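Local coordinates for sensor protein (Bacillus halodurans, PDB 3O5Y), which is probably a two-component sensor histidine kinase that passes phosphate from ATP to a protein histidine, represented here by its GAF domain, at residues A[28-32]-A[108-112]; A[71-77]-A[95-101]. All coordinates share one frame. Numbering follows the deposited sequence.

Interaction 1: residues A[28-32]-A[108-112]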
loop_
_atom_site.group_PDB
_atom_site.type_symbol
_atom_site.label_atom_id
_atom_site.label_comp_id
_atom_site.label_asym_id
_atom_site.label_seq_id
_atom_site.Cartn_x
_atom_site.Cartn_y
_atom_site.Cartn_z
ATOM N N PHE A 28 2.089 1.665 4.235
ATOM C CA PHE A 28 3.097 1.943 3.259
ATOM C C PHE A 28 4.278 1.036 3.532
ATOM O O PHE A 28 4.685 0.847 4.687
ATOM C CB PHE A 28 3.495 3.424 3.277
ATOM C CG PHE A 28 4.780 3.688 2.580
ATOM C CD1 PHE A 28 4.857 3.616 1.188
ATOM C CD2 PHE A 28 5.939 3.932 3.306
ATOM C CE1 PHE A 28 6.065 3.808 0.528
ATOM C CE2 PHE A 28 7.159 4.133 2.647
ATOM C CZ PHE A 28 7.213 4.065 1.246
ATOM N N LEU A 29 4.825 0.464 2.470
ATOM C CA LEU A 29 5.940 -0.446 2.604
ATOM C C LEU A 29 7.108 0.031 1.786
ATOM O O LEU A 29 6.932 0.584 0.702
ATOM C CB LEU A 29 5.536 -1.864 2.227
ATOM C CG LEU A 29 4.419 -2.436 3.105
ATOM C CD1 LEU A 29 3.052 -2.168 2.495
ATOM C CD2 LEU A 29 4.617 -3.927 3.333
ATOM N N LEU A 30 8.303 -0.168 2.319
ATOM C CA LEU A 30 9.495 0.412 1.743
ATOM C C LEU A 30 10.386 -0.707 1.243
ATOM O O LEU A 30 10.640 -1.677 1.942
ATOM C CB LEU A 30 10.255 1.237 2.788
ATOM C CG LEU A 30 11.054 2.497 2.405
ATOM C CD1 LEU A 30 12.303 2.687 3.310
ATOM C CD2 LEU A 30 11.466 2.608 0.910
ATOM N N LEU A 31 10.848 -0.571 0.016
ATOM C CA LEU A 31 11.809 -1.487 -0.521
ATOM C C LEU A 31 13.201 -0.872 -0.355
ATOM O O LEU A 31 13.491 0.183 -0.917
ATOM C CB LEU A 31 11.493 -1.766 -1.989
ATOM C CG LEU A 31 12.350 -2.843 -2.635
ATOM C CD1 LEU A 31 12.058 -4.191 -2.003
ATOM C CD2 LEU A 31 12.093 -2.895 -4.122
ATOM N N ALA A 32 14.027 -1.510 0.468
ATOM C CA ALA A 32 15.474 -1.264 0.499
ATOM C C ALA A 32 16.207 -2.608 0.456
ATOM O O ALA A 32 15.767 -3.578 1.084
ATOM C CB ALA A 32 15.872 -0.475 1.741
ATOM N N ARG A 108 12.158 0.555 -8.188
ATOM C CA ARG A 108 11.013 0.307 -7.327
ATOM C C ARG A 108 11.352 0.876 -5.980
ATOM O O ARG A 108 12.478 0.745 -5.507
ATOM C CB ARG A 108 10.775 -1.179 -7.165
ATOM C CG ARG A 108 10.573 -1.911 -8.442
ATOM C CD ARG A 108 11.375 -3.166 -8.382
ATOM N NE ARG A 108 10.584 -4.301 -8.817
ATOM C CZ ARG A 108 10.862 -5.559 -8.505
ATOM N NH1 ARG A 108 10.069 -6.536 -8.943
ATOM N NH2 ARG A 108 11.931 -5.837 -7.747
ATOM N N VAL A 109 10.358 1.490 -5.359
ATOM C CA VAL A 109 10.540 2.252 -4.141
ATOM C C VAL A 109 9.772 1.610 -2.991
ATOM O O VAL A 109 10.240 1.593 -1.854
ATOM C CB VAL A 109 10.086 3.720 -4.378
ATOM C CG1 VAL A 109 9.744 4.432 -3.080
ATOM C CG2 VAL A 109 11.148 4.470 -5.119
ATOM N N GLY A 110 8.591 1.073 -3.279
ATOM C CA GLY A 110 7.773 0.510 -2.207
ATOM C C GLY A 110 6.392 0.136 -2.670
ATOM O O GLY A 110 6.159 -0.059 -3.865
ATOM N N VAL A 111 5.475 0.015 -1.719
ATOM C CA VAL A 111 4.104 -0.368 -2.012
ATOM C C VAL A 111 3.165 0.466 -1.163
ATOM O O VAL A 111 3.464 0.757 0.005
ATOM C CB VAL A 111 3.871 -1.895 -1.780
ATOM C CG1 VAL A 111 2.370 -2.258 -1.766
ATOM C CG2 VAL A 111 4.588 -2.706 -2.845
ATOM N N LEU A 112 2.053 0.893 -1.770
ATOM C CA LEU A 112 0.944 1.495 -1.020
ATOM C C LEU A 112 -0.247 0.538 -1.021
ATOM O O LEU A 112 -0.697 0.086 -2.082
ATOM C CB LEU A 112 0.552 2.845 -1.609
ATOM C CG LEU A 112 -0.436 3.694 -0.804
ATOM C CD1 LEU A 112 0.261 4.241 0.427
ATOM C CD2 LEU A 112 -0.944 4.851 -1.625
#
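A classic beta bulge interrupts strand 108-112 just where it runs beside strand 28-32: V109 and G110 together face the single residue I102 on the strand's other flank. Glycine suits the second bulge position, because a beta carbon on G110 would lie only 2.1 Å from L29 O; without one, G110 CA comes to 3.0 Å from L29 O in a CA-H...O contact. Despite the bulge, the antiparallel pairing with 28-32 is maintained. L29 and V111 form a hydrogen-bonded pair, with L29 N to V111 O at 2.8 Å and V111 N to L29 O at 2.9 Å, and L31 N donates to V109 O at 2.9 Å. F28 with L112 and L30 with G110 are the non-hydrogen-bonded pairs.

Outside the bulge, alternation sorts the side chains onto two faces; at the bulge V109 and G110 fall on the same side, that of F28 and L112. F28, L30 and L112 share one face, where F28 CB and L112 CD1 lie 4.4 Å apart; these bulky apolar groups fill the space beneath helix 6-20, F28 meeting I10 and L112 meeting M13. On the other face L29 CD1 packs 4.3 Å from V111 CG1, against Y62 and L66 of helix 61-68. L31 CD2 rests 3.7 Å from R108 CB: the arginine offers its aliphatic base to leucine, while its NH1 forms a salt bridge with D67. Helices thus cover both faces of a mainly apolar pair of strands, the central pairing of the antiparallel sheet, with strand order 3-2-1-6-5-4, that characterises the GAF fold.

Interaction 2: residues A[71-77]-A[95-101]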
loop_
_atom_site.group_PDB
_atom_site.type_symbol
_atom_site.label_atom_id
_atom_site.label_comp_id
_atom_site.label_asym_id
_atom_site.label_seq_id
_atom_site.Cartn_x
_atom_site.Cartn_y
_atom_site.Cartn_z
ATOM N N THR A 71 -1.060 -1.891 -10.774
ATOM C CA THR A 71 -1.948 -1.768 -9.644
ATOM C C THR A 71 -2.858 -2.990 -9.573
ATOM O O THR A 71 -3.480 -3.377 -10.565
ATOM C CB THR A 71 -2.775 -0.479 -9.736
ATOM O OG1 THR A 71 -1.907 0.643 -9.581
ATOM C CG2 THR A 71 -3.827 -0.427 -8.656
ATOM N N ILE A 72 -2.927 -3.601 -8.398
ATOM C CA ILE A 72 -3.745 -4.788 -8.227
ATOM C C ILE A 72 -4.879 -4.537 -7.251
ATOM O O ILE A 72 -4.673 -3.997 -6.176
ATOM C CB ILE A 72 -2.923 -5.990 -7.749
ATOM C CG1 ILE A 72 -1.915 -6.388 -8.833
ATOM C CG2 ILE A 72 -3.855 -7.159 -7.403
ATOM C CD1 ILE A 72 -0.987 -7.537 -8.457
ATOM N N PHE A 73 -6.079 -4.937 -7.643
ATOM C CA PHE A 73 -7.195 -4.924 -6.741
ATOM C C PHE A 73 -7.613 -6.342 -6.347
ATOM O O PHE A 73 -7.751 -7.212 -7.194
ATOM C CB PHE A 73 -8.382 -4.208 -7.363
ATOM C CG PHE A 73 -9.620 -4.321 -6.546
ATOM C CD1 PHE A 73 -9.801 -3.507 -5.431
ATOM C CD2 PHE A 73 -10.592 -5.285 -6.854
ATOM C CE1 PHE A 73 -10.952 -3.613 -4.656
ATOM C CE2 PHE A 73 -11.741 -5.406 -6.092
ATOM C CZ PHE A 73 -11.932 -4.573 -4.991
ATOM N N ARG A 74 -7.858 -6.546 -5.058
ATOM C CA ARG A 74 -8.317 -7.838 -4.594
ATOM C C ARG A 74 -9.392 -7.720 -3.543
ATOM O O ARG A 74 -9.239 -7.028 -2.543
ATOM C CB ARG A 74 -7.147 -8.681 -4.072
ATOM C CG ARG A 74 -7.190 -10.109 -4.564
ATOM C CD ARG A 74 -6.509 -10.317 -5.945
ATOM N NE ARG A 74 -5.514 -11.371 -5.797
ATOM C CZ ARG A 74 -4.500 -11.596 -6.624
ATOM N NH1 ARG A 74 -3.640 -12.576 -6.350
ATOM N NH2 ARG A 74 -4.338 -10.854 -7.719
ATOM N N SER A 75 -10.493 -8.393 -3.812
ATOM C CA SER A 75 -11.542 -8.638 -2.845
ATOM C C SER A 75 -11.017 -9.634 -1.796
ATOM O O SER A 75 -10.371 -10.629 -2.141
ATOM C CB SER A 75 -12.749 -9.224 -3.582
ATOM O OG SER A 75 -13.955 -8.931 -2.919
ATOM N N LEU A 76 -11.272 -9.365 -0.521
ATOM C CA LEU A 76 -10.758 -10.218 0.545
ATOM C C LEU A 76 -11.779 -11.292 0.952
ATOM O O LEU A 76 -11.581 -12.021 1.926
ATOM C CB LEU A 76 -10.368 -9.365 1.758
ATOM C CG LEU A 76 -8.918 -9.015 2.120
ATOM C CD1 LEU A 76 -8.031 -8.876 0.919
ATOM C CD2 LEU A 76 -8.878 -7.743 2.944
ATOM N N THR A 77 -12.873 -11.377 0.209
ATOM C CA THR A 77 -13.964 -12.268 0.575
ATOM C C THR A 77 -13.960 -13.540 -0.257
ATOM O O THR A 77 -14.731 -14.451 0.033
ATOM C CB THR A 77 -15.330 -11.616 0.371
ATOM O OG1 THR A 77 -15.479 -11.285 -1.015
ATOM C CG2 THR A 77 -15.479 -10.376 1.236
ATOM N N LYS A 95 -12.258 -5.691 3.783
ATOM C CA LYS A 95 -12.933 -6.587 2.852
ATOM C C LYS A 95 -12.389 -6.460 1.430
ATOM O O LYS A 95 -12.767 -7.214 0.533
ATOM C CB LYS A 95 -14.448 -6.347 2.886
ATOM C CG LYS A 95 -15.113 -6.898 4.148
ATOM C CD LYS A 95 -16.640 -7.039 3.992
ATOM C CE LYS A 95 -17.265 -7.802 5.186
ATOM N NZ LYS A 95 -16.653 -9.163 5.391
ATOM N N SER A 96 -11.461 -5.528 1.251
ATOM C CA SER A 96 -11.042 -5.074 -0.063
ATOM C C SER A 96 -9.664 -4.451 0.074
ATOM O O SER A 96 -9.419 -3.719 1.017
ATOM C CB SER A 96 -12.045 -4.029 -0.537
ATOM O OG SER A 96 -11.574 -3.315 -1.651
ATOM N N ILE A 97 -8.761 -4.743 -0.855
ATOM C CA ILE A 97 -7.437 -4.137 -0.827
ATOM C C ILE A 97 -7.018 -3.646 -2.219
ATOM O O ILE A 97 -7.202 -4.353 -3.228
ATOM C CB ILE A 97 -6.370 -5.069 -0.128
ATOM C CG1 ILE A 97 -5.152 -4.260 0.335
ATOM C CG2 ILE A 97 -5.966 -6.268 -0.994
ATOM C CD1 ILE A 97 -5.388 -3.491 1.640
ATOM N N LEU A 98 -6.514 -2.413 -2.267
ATOM C CA LEU A 98 -5.924 -1.841 -3.473
ATOM C C LEU A 98 -4.425 -1.667 -3.209
ATOM O O LEU A 98 -4.029 -1.063 -2.225
ATOM C CB LEU A 98 -6.562 -0.493 -3.796
ATOM C CG LEU A 98 -6.026 0.210 -5.043
ATOM C CD1 LEU A 98 -6.381 -0.618 -6.283
ATOM C CD2 LEU A 98 -6.544 1.635 -5.165
ATOM N N VAL A 99 -3.607 -2.236 -4.075
ATOM C CA VAL A 99 -2.183 -2.333 -3.873
ATOM C C VAL A 99 -1.517 -1.570 -5.026
ATOM O O VAL A 99 -1.572 -1.967 -6.188
ATOM C CB VAL A 99 -1.732 -3.836 -3.828
ATOM C CG1 VAL A 99 -0.258 -3.938 -3.512
ATOM C CG2 VAL A 99 -2.540 -4.624 -2.795
ATOM N N ILE A 100 -0.930 -0.434 -4.702
ATOM C CA ILE A 100 -0.256 0.363 -5.688
ATOM C C ILE A 100 1.240 0.241 -5.482
ATOM O O ILE A 100 1.735 0.684 -4.454
ATOM C CB ILE A 100 -0.642 1.858 -5.531
ATOM C CG1 ILE A 100 -2.163 2.011 -5.631
ATOM C CG2 ILE A 100 0.127 2.720 -6.582
ATOM C CD1 ILE A 100 -2.667 3.455 -5.544
ATOM N N PRO A 101 1.956 -0.349 -6.454
ATOM C CA PRO A 101 3.415 -0.396 -6.363
ATOM C C PRO A 101 3.973 1.009 -6.586
ATOM O O PRO A 101 3.530 1.719 -7.478
ATOM C CB PRO A 101 3.815 -1.313 -7.517
ATOM C CG PRO A 101 2.730 -1.098 -8.561
ATOM C CD PRO A 101 1.458 -0.791 -7.776
#
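The outermost pairing at one end of the GAF sheet joins the short strand 72-75 to strand 96-101, antiparallel and in regular register. Hydrogen-bonded pairs I72 with V99 and R74 with I97 alternate with the non-hydrogen-bonded pairs F73 with L98 and S75 with S96. I72 N reaches V99 O at 3.1 Å and V99 N reaches I72 O at 2.9 Å; R74 N to I97 O and I97 N to R74 O are both 2.9 Å. Beyond the strand, L76 N still donates to K95 O at 2.8 Å. At the other end P101 has no amide hydrogen to offer, and its CD merely packs 4.0 Å from T71 CA.

On one face F73 turns its ring edge to S96, with CE1 3.1 Å from OG, while F73 CB lies 4.2 Å from L98 CD1; the small serine leaves room for the ring beside it. T71 adds its methyl, CG2 being 3.5 Å from L98 CD1. Toward the other face L76 CD1 meets I97 CG2 at 3.8 Å, and R74 CB lies 4.1 Å from the same CG2, its charged end leading away toward D81 in a long, weak ion pair.

Branched, apolar I72, I97 and V99 suit the face packed on helix 61-68, and L98 and I100, also buried, the face packed on helix 124-142. Strand 108-116 flanks 96-101 on its other edge, and K95 and S96 form a classic bulge opposite R116.

Interactions 1 and 2 are successive parts of one sheet, their centres 16 Å apart on opposite sides of the chain's centre. Neighbouring strands join them directly: L112 O lies 2.7 Å from I100 N, a probable hydrogen bond, and V111 CG1 packs 3.6 Å from V99 CG1. Along the chain, interaction 2 is nested within the loop that interaction 1 closes. Helix 61-68 is common to both, Y62 touching L29 as well as V99. An acetate ion, probably from the crystallisation liquor, sits about 5 Å from the L29 side chain, on the sheet face where GAF relatives generally bind their ligands; whether this domain binds one is not established.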